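Long-range contacts in trans-4-hydroxy-L-proline dehydratase (Clostridioides difficile 70-100-2010, PDB 6VXC), which catalyses, as a glycyl radical enzyme, the dehydration of trans-4-hydroxy-L-proline to (S)-1-pyrroline-5-carboxylate during anaerobic hydroxyproline breakdown: residues H180-D185 with E463-T468; R79-N84 with G235-E240. All coordinates share one frame; numbering follows the deposited sequence.

How the contacts relate
Followed from its N terminus, the chain first leaves helix 64-78 through the loop 79-84, then passes the loop 180-185 before it enters helix 214-248. There contact 2 closes, residues 235-240 returning to 79-84 over 150 intervening residues, more than half of them helical. Contact 1 stays open much longer and closes only when strand 463-472 reaches 180-185. The two loops therefore cross rather than nest, since 180-185 lies inside the span that contact 2 encloses and its partner 463-468 lies beyond it. Contact 1 ties a loop to a strand of the parallel core; contact 2 joins the loop leaving helix 64-78 to helix 214-248, with the contact centres 28 Å apart.

Contact 1: residues H180-D185 with E463-T468; sequences HTVCGD and EAYVLT
His180 stands edge-on to the face of Tyr465, an offset edge-to-face pair with the ring planes at 87° and the centroids 4.9 Å apart. The tyrosine belongs to strand 463-472, which runs parallel to strand 565-573 in the pyruvate formate-lyase-like barrel core characteristic of glycyl radical enzymes, while the histidine belongs to the loop ahead of helix 186-189. The approach is led by His180 CE1, which comes to 3.4 Å from Tyr465 CE2. With CG anti to the backbone N (chi1 -161°), the imidazole extends toward the strand, where ND1 makes a weak, bent hydrogen bond of 2.9 Å to Tyr465 O. Leu467 closes over one imidazole face: its CD1 lies 3.6 Å from the ring centroid, a CH-pi contact. The imidazole is thus placed by a weak polar contact, an aromatic face and a methyl group, and its NE2 is hydrogen-bonded to OE2 of Glu456, probably the proton acceptor, as in related enzymes. The geometry is consistent with His180 helping to position this carboxylate.

The tyrosine ring, in turn, has His180 O over its centre, 3.7 Å above the plane, while its hydroxyl is hydrogen-bonded to Ser452 OG. Water supplements the direct contacts. One molecule donates to His180 O and accepts from Tyr465 N, so a buried carbonyl and a strand amide are joined through it; another links Thr181 OG1 to Glu463 O. At the far end of the tyrosine, Val182 CG2 meets the hydroxyl oxygen, Tyr465 OH, at 3.2 Å.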
loop_
_atom_site.group_PDB
_atom_site.type_symbol
_atom_site.label_atom_id
_atom_site.label_comp_id
_atom_site.label_asym_id
_atom_site.label_seq_id
_atom_site.Cartn_x
_atom_site.Cartn_y
_atom_site.Cartn_z
ATOM N N HIS A 180 -3.204 5.238 -4.150
ATOM C CA HIS A 180 -1.934 4.568 -4.389
ATOM C C HIS A 180 -0.933 5.503 -5.063
ATOM O O HIS A 180 -0.316 5.147 -6.063
ATOM C CB HIS A 180 -2.122 3.299 -5.226
ATOM C CG HIS A 180 -0.965 2.359 -5.131
ATOM N ND1 HIS A 180 0.133 2.447 -5.957
ATOM C CD2 HIS A 180 -0.723 1.325 -4.293
ATOM C CE1 HIS A 180 1.003 1.507 -5.632
ATOM N NE2 HIS A 180 0.507 0.812 -4.626
ATOM N N THR A 181 -0.737 6.693 -4.488
ATOM C CA THR A 181 0.110 7.689 -5.140
ATOM C C THR A 181 0.977 8.432 -4.111
ATOM O O THR A 181 0.776 8.329 -2.898
ATOM C CB THR A 181 -0.744 8.656 -5.986
ATOM O OG1 THR A 181 0.101 9.377 -6.889
ATOM C CG2 THR A 181 -1.478 9.644 -5.115
ATOM N N VAL A 182 1.963 9.180 -4.616
ATOM C CA VAL A 182 3.047 9.746 -3.807
ATOM C C VAL A 182 3.268 11.192 -4.225
ATOM O O VAL A 182 3.243 11.520 -5.414
ATOM C CB VAL A 182 4.349 8.919 -3.952
ATOM C CG1 VAL A 182 5.534 9.525 -3.139
ATOM C CG2 VAL A 182 4.099 7.471 -3.514
ATOM N N CYS A 183 3.516 12.049 -3.247
ATOM C CA CYS A 183 3.723 13.464 -3.508
ATOM C C CYS A 183 5.037 13.690 -4.251
ATOM O O CYS A 183 6.038 13.023 -3.987
ATOM C CB CYS A 183 3.729 14.228 -2.182
ATOM S SG CYS A 183 3.545 16.003 -2.316
ATOM N N GLY A 184 5.023 14.614 -5.196
ATOM C CA GLY A 184 6.231 15.099 -5.843
ATOM C C GLY A 184 6.806 16.303 -5.121
ATOM O O GLY A 184 6.646 16.463 -3.908
ATOM N N ASP A 185 7.430 17.199 -5.882
ATOM C CA ASP A 185 8.060 18.380 -5.308
ATOM C C ASP A 185 7.267 19.656 -5.547
ATOM O O ASP A 185 7.695 20.722 -5.107
ATOM C CB ASP A 185 9.482 18.561 -5.856
ATOM C CG ASP A 185 9.507 18.919 -7.338
ATOM O OD1 ASP A 185 8.451 18.874 -7.988
ATOM O OD2 ASP A 185 10.598 19.234 -7.860
ATOM N N GLU A 463 2.651 10.136 -11.821
ATOM C CA GLU A 463 2.113 8.874 -12.300
ATOM C C GLU A 463 0.870 8.512 -11.511
ATOM O O GLU A 463 0.813 8.705 -10.295
ATOM C CB GLU A 463 3.165 7.737 -12.188
ATOM C CG GLU A 463 2.665 6.393 -12.688
ATOM C CD GLU A 463 3.742 5.313 -12.727
ATOM O OE1 GLU A 463 4.831 5.515 -12.135
ATOM O OE2 GLU A 463 3.496 4.257 -13.354
ATOM N N ALA A 464 -0.124 7.995 -12.214
ATOM C CA ALA A 464 -1.174 7.197 -11.606
ATOM C C ALA A 464 -0.809 5.739 -11.846
ATOM O O ALA A 464 -0.804 5.270 -12.989
ATOM C CB ALA A 464 -2.538 7.541 -12.197
ATOM N N TYR A 465 -0.476 5.028 -10.779
ATOM C CA TYR A 465 -0.118 3.611 -10.871
ATOM C C TYR A 465 -1.031 2.887 -9.895
ATOM O O TYR A 465 -0.782 2.869 -8.689
ATOM C CB TYR A 465 1.382 3.354 -10.613
ATOM C CG TYR A 465 2.029 3.918 -9.345
ATOM C CD1 TYR A 465 2.181 5.288 -9.167
ATOM C CD2 TYR A 465 2.586 3.068 -8.381
ATOM C CE1 TYR A 465 2.805 5.809 -8.021
ATOM C CE2 TYR A 465 3.212 3.571 -7.253
ATOM C CZ TYR A 465 3.321 4.941 -7.074
ATOM O OH TYR A 465 3.944 5.432 -5.938
ATOM N N VAL A 466 -2.118 2.321 -10.448
ATOM C CA VAL A 466 -3.264 1.845 -9.681
ATOM C C VAL A 466 -3.187 0.324 -9.553
ATOM O O VAL A 466 -3.062 -0.391 -10.552
ATOM C CB VAL A 466 -4.585 2.283 -10.340
ATOM C CG1 VAL A 466 -5.782 1.715 -9.583
ATOM C CG2 VAL A 466 -4.678 3.820 -10.431
ATOM N N LEU A 467 -3.267 -0.165 -8.321
ATOM C CA LEU A 467 -3.426 -1.590 -8.059
ATOM C C LEU A 467 -4.911 -1.923 -8.142
ATOM O O LEU A 467 -5.738 -1.187 -7.592
ATOM C CB LEU A 467 -2.888 -1.944 -6.672
ATOM C CG LEU A 467 -1.398 -2.301 -6.547
ATOM C CD1 LEU A 467 -0.532 -1.254 -7.200
ATOM C CD2 LEU A 467 -1.005 -2.468 -5.091
ATOM N N THR A 468 -5.266 -3.008 -8.841
ATOM C CA THR A 468 -6.683 -3.336 -9.002
ATOM C C THR A 468 -7.141 -4.547 -8.194
ATOM O O THR A 468 -8.354 -4.750 -8.068
ATOM C CB THR A 468 -7.047 -3.551 -10.491
ATOM O OG1 THR A 468 -6.381 -4.704 -11.007
ATOM C CG2 THR A 468 -6.693 -2.328 -11.358
HETATM O O HOH W 1 -0.966 6.404 -8.258
HETATM O O HOH W 2 2.727 9.802 -8.356
#

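Contact 2: residues R79-N84 with G235-E240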
loop_
_atom_site.group_PDB
_atom_site.type_symbol
_atom_site.label_atom_id
_atom_site.label_comp_id
_atom_site.label_asym_id
_atom_site.label_seq_id
_atom_site.Cartn_x
_atom_site.Cartn_y
_atom_site.Cartn_z
ATOM N N ARG A 79 -15.831 21.867 8.829
ATOM C CA ARG A 79 -15.458 20.804 9.757
ATOM C C ARG A 79 -14.852 21.391 11.020
ATOM O O ARG A 79 -14.282 22.481 11.009
ATOM C CB ARG A 79 -14.465 19.833 9.120
ATOM C CG ARG A 79 -13.158 20.462 8.631
ATOM C CD ARG A 79 -12.065 19.401 8.438
ATOM N NE ARG A 79 -11.630 18.886 9.734
ATOM C CZ ARG A 79 -10.754 17.903 9.923
ATOM N NH1 ARG A 79 -10.433 17.551 11.158
ATOM N NH2 ARG A 79 -10.210 17.273 8.893
ATOM N N THR A 80 -14.979 20.651 12.115
ATOM C CA THR A 80 -14.356 21.053 13.367
ATOM C C THR A 80 -12.860 20.763 13.296
ATOM O O THR A 80 -12.440 19.723 12.790
ATOM C CB THR A 80 -14.983 20.314 14.548
ATOM O OG1 THR A 80 -14.667 18.922 14.461
ATOM C CG2 THR A 80 -16.485 20.452 14.523
ATOM N N LEU A 81 -12.063 21.711 13.761
ATOM C CA LEU A 81 -10.611 21.615 13.776
ATOM C C LEU A 81 -10.129 21.401 15.203
ATOM O O LEU A 81 -10.789 21.807 16.159
ATOM C CB LEU A 81 -9.982 22.874 13.185
ATOM C CG LEU A 81 -9.808 22.927 11.668
ATOM C CD1 LEU A 81 -10.802 22.087 10.895
ATOM C CD2 LEU A 81 -9.764 24.365 11.183
ATOM N N SER A 82 -8.992 20.730 15.352
ATOM C CA SER A 82 -8.434 20.496 16.678
ATOM C C SER A 82 -6.921 20.635 16.638
ATOM O O SER A 82 -6.282 20.343 15.624
ATOM C CB SER A 82 -8.824 19.125 17.226
ATOM O OG SER A 82 -8.314 18.101 16.404
ATOM N N ILE A 83 -6.360 21.096 17.755
ATOM C CA ILE A 83 -4.922 21.194 17.970
ATOM C C ILE A 83 -4.610 20.436 19.248
ATOM O O ILE A 83 -5.150 20.764 20.310
ATOM C CB ILE A 83 -4.457 22.657 18.079
ATOM C CG1 ILE A 83 -4.763 23.408 16.780
ATOM C CG2 ILE A 83 -2.975 22.735 18.459
ATOM C CD1 ILE A 83 -4.260 24.837 16.741
ATOM N N ASN A 84 -3.776 19.415 19.151
ATOM C CA ASN A 84 -3.493 18.592 20.313
ATOM C C ASN A 84 -2.392 19.223 21.160
ATOM O O ASN A 84 -1.555 19.982 20.669
ATOM C CB ASN A 84 -3.107 17.178 19.874
ATOM C CG ASN A 84 -4.206 16.506 19.062
ATOM O OD1 ASN A 84 -5.344 16.383 19.517
ATOM N ND2 ASN A 84 -3.877 16.112 17.833
ATOM N N GLY A 235 -5.696 26.652 5.625
ATOM C CA GLY A 235 -4.662 27.376 6.339
ATOM C C GLY A 235 -5.229 28.544 7.117
ATOM O O GLY A 235 -4.867 28.771 8.273
ATOM N N LYS A 236 -6.144 29.295 6.492
ATOM C CA LYS A 236 -6.744 30.443 7.162
ATOM C C LYS A 236 -7.409 30.028 8.469
ATOM O O LYS A 236 -7.232 30.682 9.499
ATOM C CB LYS A 236 -7.751 31.127 6.231
ATOM C CG LYS A 236 -8.518 32.281 6.862
ATOM C CD LYS A 236 -9.745 32.664 6.025
ATOM C CE LYS A 236 -11.011 31.901 6.460
ATOM N NZ LYS A 236 -11.598 32.479 7.709
ATOM N N ARG A 237 -8.169 28.930 8.448
ATOM C CA ARG A 237 -8.935 28.532 9.625
ATOM C C ARG A 237 -8.023 28.028 10.737
ATOM O O ARG A 237 -8.279 28.286 11.918
ATOM C CB ARG A 237 -9.962 27.463 9.258
ATOM C CG ARG A 237 -11.119 27.952 8.370
ATOM C CD ARG A 237 -12.226 26.907 8.345
ATOM N NE ARG A 237 -12.769 26.702 9.681
ATOM C CZ ARG A 237 -13.240 25.548 10.133
ATOM N NH1 ARG A 237 -13.225 24.475 9.357
ATOM N NH2 ARG A 237 -13.717 25.464 11.362
ATOM N N TYR A 238 -6.958 27.307 10.385
ATOM C CA TYR A 238 -6.045 26.835 11.415
ATOM C C TYR A 238 -5.279 27.987 12.055
ATOM O O TYR A 238 -5.011 27.958 13.257
ATOM C CB TYR A 238 -5.086 25.788 10.845
ATOM C CG TYR A 238 -5.483 24.395 11.243
ATOM C CD1 TYR A 238 -5.435 24.002 12.569
ATOM C CD2 TYR A 238 -5.956 23.494 10.308
ATOM C CE1 TYR A 238 -5.812 22.739 12.951
ATOM C CE2 TYR A 238 -6.335 22.235 10.674
ATOM C CZ TYR A 238 -6.261 21.858 11.998
ATOM O OH TYR A 238 -6.638 20.593 12.364
ATOM N N ALA A 239 -4.887 28.993 11.273
ATOM C CA ALA A 239 -4.229 30.147 11.883
ATOM C C ALA A 239 -5.153 30.842 12.878
ATOM O O ALA A 239 -4.737 31.169 13.998
ATOM C CB ALA A 239 -3.738 31.116 10.810
ATOM N N GLU A 240 -6.410 31.067 12.486
ATOM C CA GLU A 240 -7.398 31.630 13.405
ATOM C C GLU A 240 -7.558 30.762 14.644
ATOM O O GLU A 240 -7.554 31.266 15.772
ATOM C CB GLU A 240 -8.749 31.786 12.702
ATOM C CG GLU A 240 -8.857 32.982 11.757
ATOM C CD GLU A 240 -10.088 32.906 10.843
ATOM O OE1 GLU A 240 -11.026 32.140 11.166
ATOM O OE2 GLU A 240 -10.107 33.601 9.799
HETATM O O HOH W 3 -8.038 18.966 13.709
#
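Leu81 fits between two side chains of one helical turn, and the packing is closest there. Its CG lies over one face of the Tyr238 ring, 3.9 Å from the centroid and 23° off the normal, a CH-pi contact displaced toward the rim. One of its methyls, CD2, reaches the other neighbour, standing 3.7 Å from Arg237 CB and also over the centre of the guanidinium face. A bend at chi3 (62°) turns that guanidinium to the carbonyl of Arg79, which it grips end-on: NH1 and NH2 both donate to Arg79 O, at 2.8 and 3.1 Å, with the oxygen in the guanidinium plane. Two bonds to a single carbonyl oxygen fix the rotation of the flat group.

In this part of the pyruvate formate-lyase-like fold, helix 214-248 packs against the loop leaving helix 64-78. Arg237 bonds to Ile76 O within that helix, through NH1, and to Arg79 O just after it.

Beyond the leucine the packing is looser, and Ser82 and Ile83, both partly exposed, touch the ring only at its edge. Ile83 CG1 lies 4.0 Å from Tyr238 CE1, the two side chains running antiparallel alongside one another, and Ile83 also packs on Lys241, Ala242 and Met245 of the same helix. A water bridges Ser82 N and Tyr238 OH at unusually short distances, best read with caution.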